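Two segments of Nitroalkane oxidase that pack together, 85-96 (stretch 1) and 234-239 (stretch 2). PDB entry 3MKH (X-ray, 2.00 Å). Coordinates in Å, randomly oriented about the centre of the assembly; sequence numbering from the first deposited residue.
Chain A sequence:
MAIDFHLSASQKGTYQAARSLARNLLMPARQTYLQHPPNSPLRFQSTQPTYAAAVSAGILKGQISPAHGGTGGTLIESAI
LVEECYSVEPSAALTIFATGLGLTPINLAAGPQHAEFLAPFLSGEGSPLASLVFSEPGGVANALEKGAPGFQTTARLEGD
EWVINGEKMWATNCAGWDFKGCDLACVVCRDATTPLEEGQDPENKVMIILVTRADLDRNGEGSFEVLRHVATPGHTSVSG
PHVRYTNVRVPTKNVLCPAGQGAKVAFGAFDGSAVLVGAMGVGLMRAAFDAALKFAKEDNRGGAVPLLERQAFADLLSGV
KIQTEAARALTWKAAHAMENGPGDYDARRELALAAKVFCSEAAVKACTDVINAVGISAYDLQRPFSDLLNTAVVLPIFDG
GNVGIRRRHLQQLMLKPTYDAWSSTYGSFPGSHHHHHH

Stretch 1 85-96: CYSVEPSAALTI
Stretch 2 (234-239) GHTSVS

Two side-chain hydrogen bonds anchor this contact. The shorter joins two serines: Ser91 OG lies 2.6 Å from Ser237 OG, and either hydroxyl could be the donor. Ser91 uses the t rotamer (chi1 -177°) and Ser237 the p rotamer (chi1 81°), with the CA-to-CB bond of Ser237 directed toward the helix and that of Ser91 lying sideways. The backbones run close at Ser91, whose CA is 4.2 Å from His235 CA, and serine's short side chain places a hydroxyl in that narrow space. The Ser91 hydroxyl sits against the turn backbone, with OG 3.3 Å from His235 C and 2.9 Å from Ser237 N.

The second bond links two longer side chains. Tyr86 OH is 2.9 Å from His235 NE2, again with either partner able to donate. Both residues start sideways and bring their ends together, Tyr86 with chi1 at -105°, between wells, and chi2 at 61°, His235 in the m rotamer with chi2 at 89°. The hydroxyl meets the imidazole at its edge, near the ring plane, where the nitrogen can take part in a hydrogen bond. The rings meet rim to rim, centroids 5.9 Å apart and planes at 42°, so this is no stack. His235 ND1 is hydrogen-bonded elsewhere in the structure, which leaves neither ring nitrogen unpaired.

The backbone sets up these positions. Stretch 1 enters as a helix; Glu89 (phi/psi -154/89) is non-helical, and a second helix starts at Pro90 and runs on past Ile96. Glu89 is the N-cap: with chi1 t and chi2 p, its OE2 accepts from Ala92 N at 2.9 Å. Pro90 fits the first helical turn, where its lack of an amide hydrogen costs nothing. Stretch 2 has no regular secondary structure but folds into a type I turn from His235 to Val238, closed by Val238 N donating to His235 O at 3.1 Å. His235 itself is left-handed, at 50/49, while Val238 is extended at -97/134. The two chains advance in the same sense, Ser91 beside His235 and, one helical turn later, Thr95 beside Val238 with CA atoms 5.8 Å apart.

Water extends the polar network where the chains separate. Thr95, in the m rotamer and directed toward the turn, holds two waters, each 2.8 Å from its OG1. One accepts from Ser239 N at 2.8 Å; the other is hydrogen-bonded to Ser237 OG, also at 2.8 Å.

Van der Waals packing completes the contact. Leu94 points toward stretch 2 with chi1 t and chi2 p, placing CD2 3.4 Å from His235 CD2, while its CB lies 3.9 Å from Val238 CG2. Val238, with chi1 at 171°, also sets CG2 3.4 Å from Ser91 O and 3.9 Å from Thr95 OG1, so one methyl bridges a helical turn. Ala92 points away. Tyr86, Ser91, Leu94, Thr95, His235 and Ser237 are all buried, and the polar ends among them have the partners described. Together the stretches bury 347 Å², with His235 and Ser91 contributing most: a compact contact in which hydroxyls meet at close range and Leu94 and Val238 pack beside them.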

# COMPACT_ATOMS: atom_id res chain seq x y z
N CYS A 85 26.97 2.29 -9.42
CA CYS A 85 27.37 0.89 -9.61
C CYS A 85 26.18 -0.05 -9.60
O CYS A 85 26.09 -0.95 -10.45
CB CYS A 85 28.40 0.46 -8.56
SG CYS A 85 29.98 1.26 -8.78
N TYR A 86 25.26 0.16 -8.67
CA TYR A 86 24.06 -0.66 -8.60
C TYR A 86 23.10 -0.47 -9.76
O TYR A 86 22.34 -1.38 -10.10
CB TYR A 86 23.34 -0.51 -7.25
CG TYR A 86 23.55 -1.72 -6.38
CD1 TYR A 86 24.84 -2.07 -5.98
CD2 TYR A 86 22.50 -2.54 -6.00
CE1 TYR A 86 25.07 -3.19 -5.21
CE2 TYR A 86 22.72 -3.68 -5.22
CZ TYR A 86 24.01 -3.98 -4.83
OH TYR A 86 24.28 -5.09 -4.06
N SER A 87 23.13 0.70 -10.39
CA SER A 87 22.27 0.91 -11.54
C SER A 87 22.81 0.11 -12.72
O SER A 87 22.12 -0.06 -13.72
CB SER A 87 22.18 2.40 -11.89
OG SER A 87 23.35 2.84 -12.59
N VAL A 88 24.04 -0.36 -12.61
CA VAL A 88 24.70 -1.02 -13.74
C VAL A 88 24.95 -2.51 -13.54
O VAL A 88 24.57 -3.31 -14.39
CB VAL A 88 26.06 -0.34 -14.09
CG1 VAL A 88 26.82 -1.16 -15.12
CG2 VAL A 88 25.83 1.09 -14.60
N GLU A 89 25.58 -2.89 -12.44
CA GLU A 89 25.88 -4.31 -12.20
C GLU A 89 25.99 -4.56 -10.71
O GLU A 89 27.08 -4.44 -10.11
CB GLU A 89 27.15 -4.75 -12.98
CG GLU A 89 27.84 -6.04 -12.48
CD GLU A 89 26.92 -7.23 -12.40
OE1 GLU A 89 25.86 -7.23 -13.08
OE2 GLU A 89 27.24 -8.17 -11.65
N PRO A 90 24.86 -4.87 -10.07
CA PRO A 90 24.82 -5.04 -8.61
C PRO A 90 25.73 -6.15 -8.07
O PRO A 90 26.34 -5.95 -7.03
CB PRO A 90 23.36 -5.41 -8.34
CG PRO A 90 22.58 -4.80 -9.49
CD PRO A 90 23.51 -4.87 -10.68
N SER A 91 25.79 -7.29 -8.74
CA SER A 91 26.48 -8.45 -8.16
C SER A 91 27.99 -8.23 -8.01
O SER A 91 28.54 -8.38 -6.91
CB SER A 91 26.18 -9.73 -8.95
OG SER A 91 26.80 -10.85 -8.33
N ALA A 92 28.66 -7.86 -9.10
CA ALA A 92 30.09 -7.61 -9.03
C ALA A 92 30.38 -6.41 -8.14
O ALA A 92 31.40 -6.36 -7.45
CB ALA A 92 30.67 -7.40 -10.42
N ALA A 93 29.46 -5.44 -8.12
CA ALA A 93 29.62 -4.30 -7.21
C ALA A 93 29.64 -4.73 -5.75
O ALA A 93 30.46 -4.26 -4.96
CB ALA A 93 28.51 -3.27 -7.44
N LEU A 94 28.72 -5.62 -5.37
CA LEU A 94 28.57 -5.96 -3.96
C LEU A 94 29.84 -6.63 -3.41
O LEU A 94 30.22 -6.40 -2.26
CB LEU A 94 27.35 -6.86 -3.75
CG LEU A 94 27.05 -7.16 -2.28
CD1 LEU A 94 26.93 -5.86 -1.50
CD2 LEU A 94 25.79 -7.99 -2.13
N THR A 95 30.50 -7.44 -4.23
CA THR A 95 31.74 -8.09 -3.77
C THR A 95 32.77 -7.03 -3.36
O THR A 95 33.42 -7.15 -2.32
CB THR A 95 32.30 -9.03 -4.84
OG1 THR A 95 31.39 -10.11 -5.01
CG2 THR A 95 33.66 -9.59 -4.43
N ILE A 96 32.88 -5.99 -4.18
CA ILE A 96 33.75 -4.87 -3.86
C ILE A 96 33.29 -4.13 -2.61
O ILE A 96 34.07 -3.90 -1.70
CB ILE A 96 33.88 -3.91 -5.05
CG1 ILE A 96 34.51 -4.64 -6.23
CG2 ILE A 96 34.71 -2.70 -4.67
CD1 ILE A 96 34.47 -3.87 -7.53
N GLY A 234 19.54 -13.54 -7.06
CA GLY A 234 20.36 -12.49 -7.64
C GLY A 234 21.71 -12.44 -6.91
O GLY A 234 21.97 -13.28 -6.05
N HIS A 235 22.55 -11.46 -7.23
CA HIS A 235 23.91 -11.40 -6.66
C HIS A 235 24.60 -12.77 -6.81
O HIS A 235 25.18 -13.31 -5.86
CB HIS A 235 23.86 -10.98 -5.20
CG HIS A 235 23.28 -9.62 -4.97
ND1 HIS A 235 21.93 -9.41 -4.78
CD2 HIS A 235 23.85 -8.40 -4.90
CE1 HIS A 235 21.70 -8.12 -4.60
NE2 HIS A 235 22.85 -7.48 -4.67
N THR A 236 24.55 -13.31 -8.02
CA THR A 236 25.01 -14.68 -8.28
C THR A 236 26.54 -14.83 -8.31
O THR A 236 27.06 -15.95 -8.31
CB THR A 236 24.40 -15.24 -9.58
OG1 THR A 236 24.92 -14.52 -10.71
CG2 THR A 236 22.87 -15.11 -9.56
N SER A 237 27.26 -13.70 -8.35
CA SER A 237 28.72 -13.72 -8.30
C SER A 237 29.20 -13.36 -6.89
O SER A 237 30.39 -13.15 -6.66
CB SER A 237 29.33 -12.76 -9.33
OG SER A 237 29.32 -11.41 -8.85
N VAL A 238 28.26 -13.28 -5.96
CA VAL A 238 28.61 -12.95 -4.58
C VAL A 238 28.73 -14.22 -3.76
O VAL A 238 27.88 -15.10 -3.85
CB VAL A 238 27.55 -12.02 -3.94
CG1 VAL A 238 27.82 -11.87 -2.47
CG2 VAL A 238 27.54 -10.66 -4.65
N SER A 239 29.79 -14.33 -2.97
CA SER A 239 30.02 -15.54 -2.17
C SER A 239 29.93 -15.25 -0.66
O SER A 239 30.79 -14.58 -0.10
CB SER A 239 31.38 -16.15 -2.51
OG SER A 239 31.65 -17.29 -1.71
O HOH W 1 31.40 -12.03 -2.95
O HOH W 2 31.78 -10.71 -7.67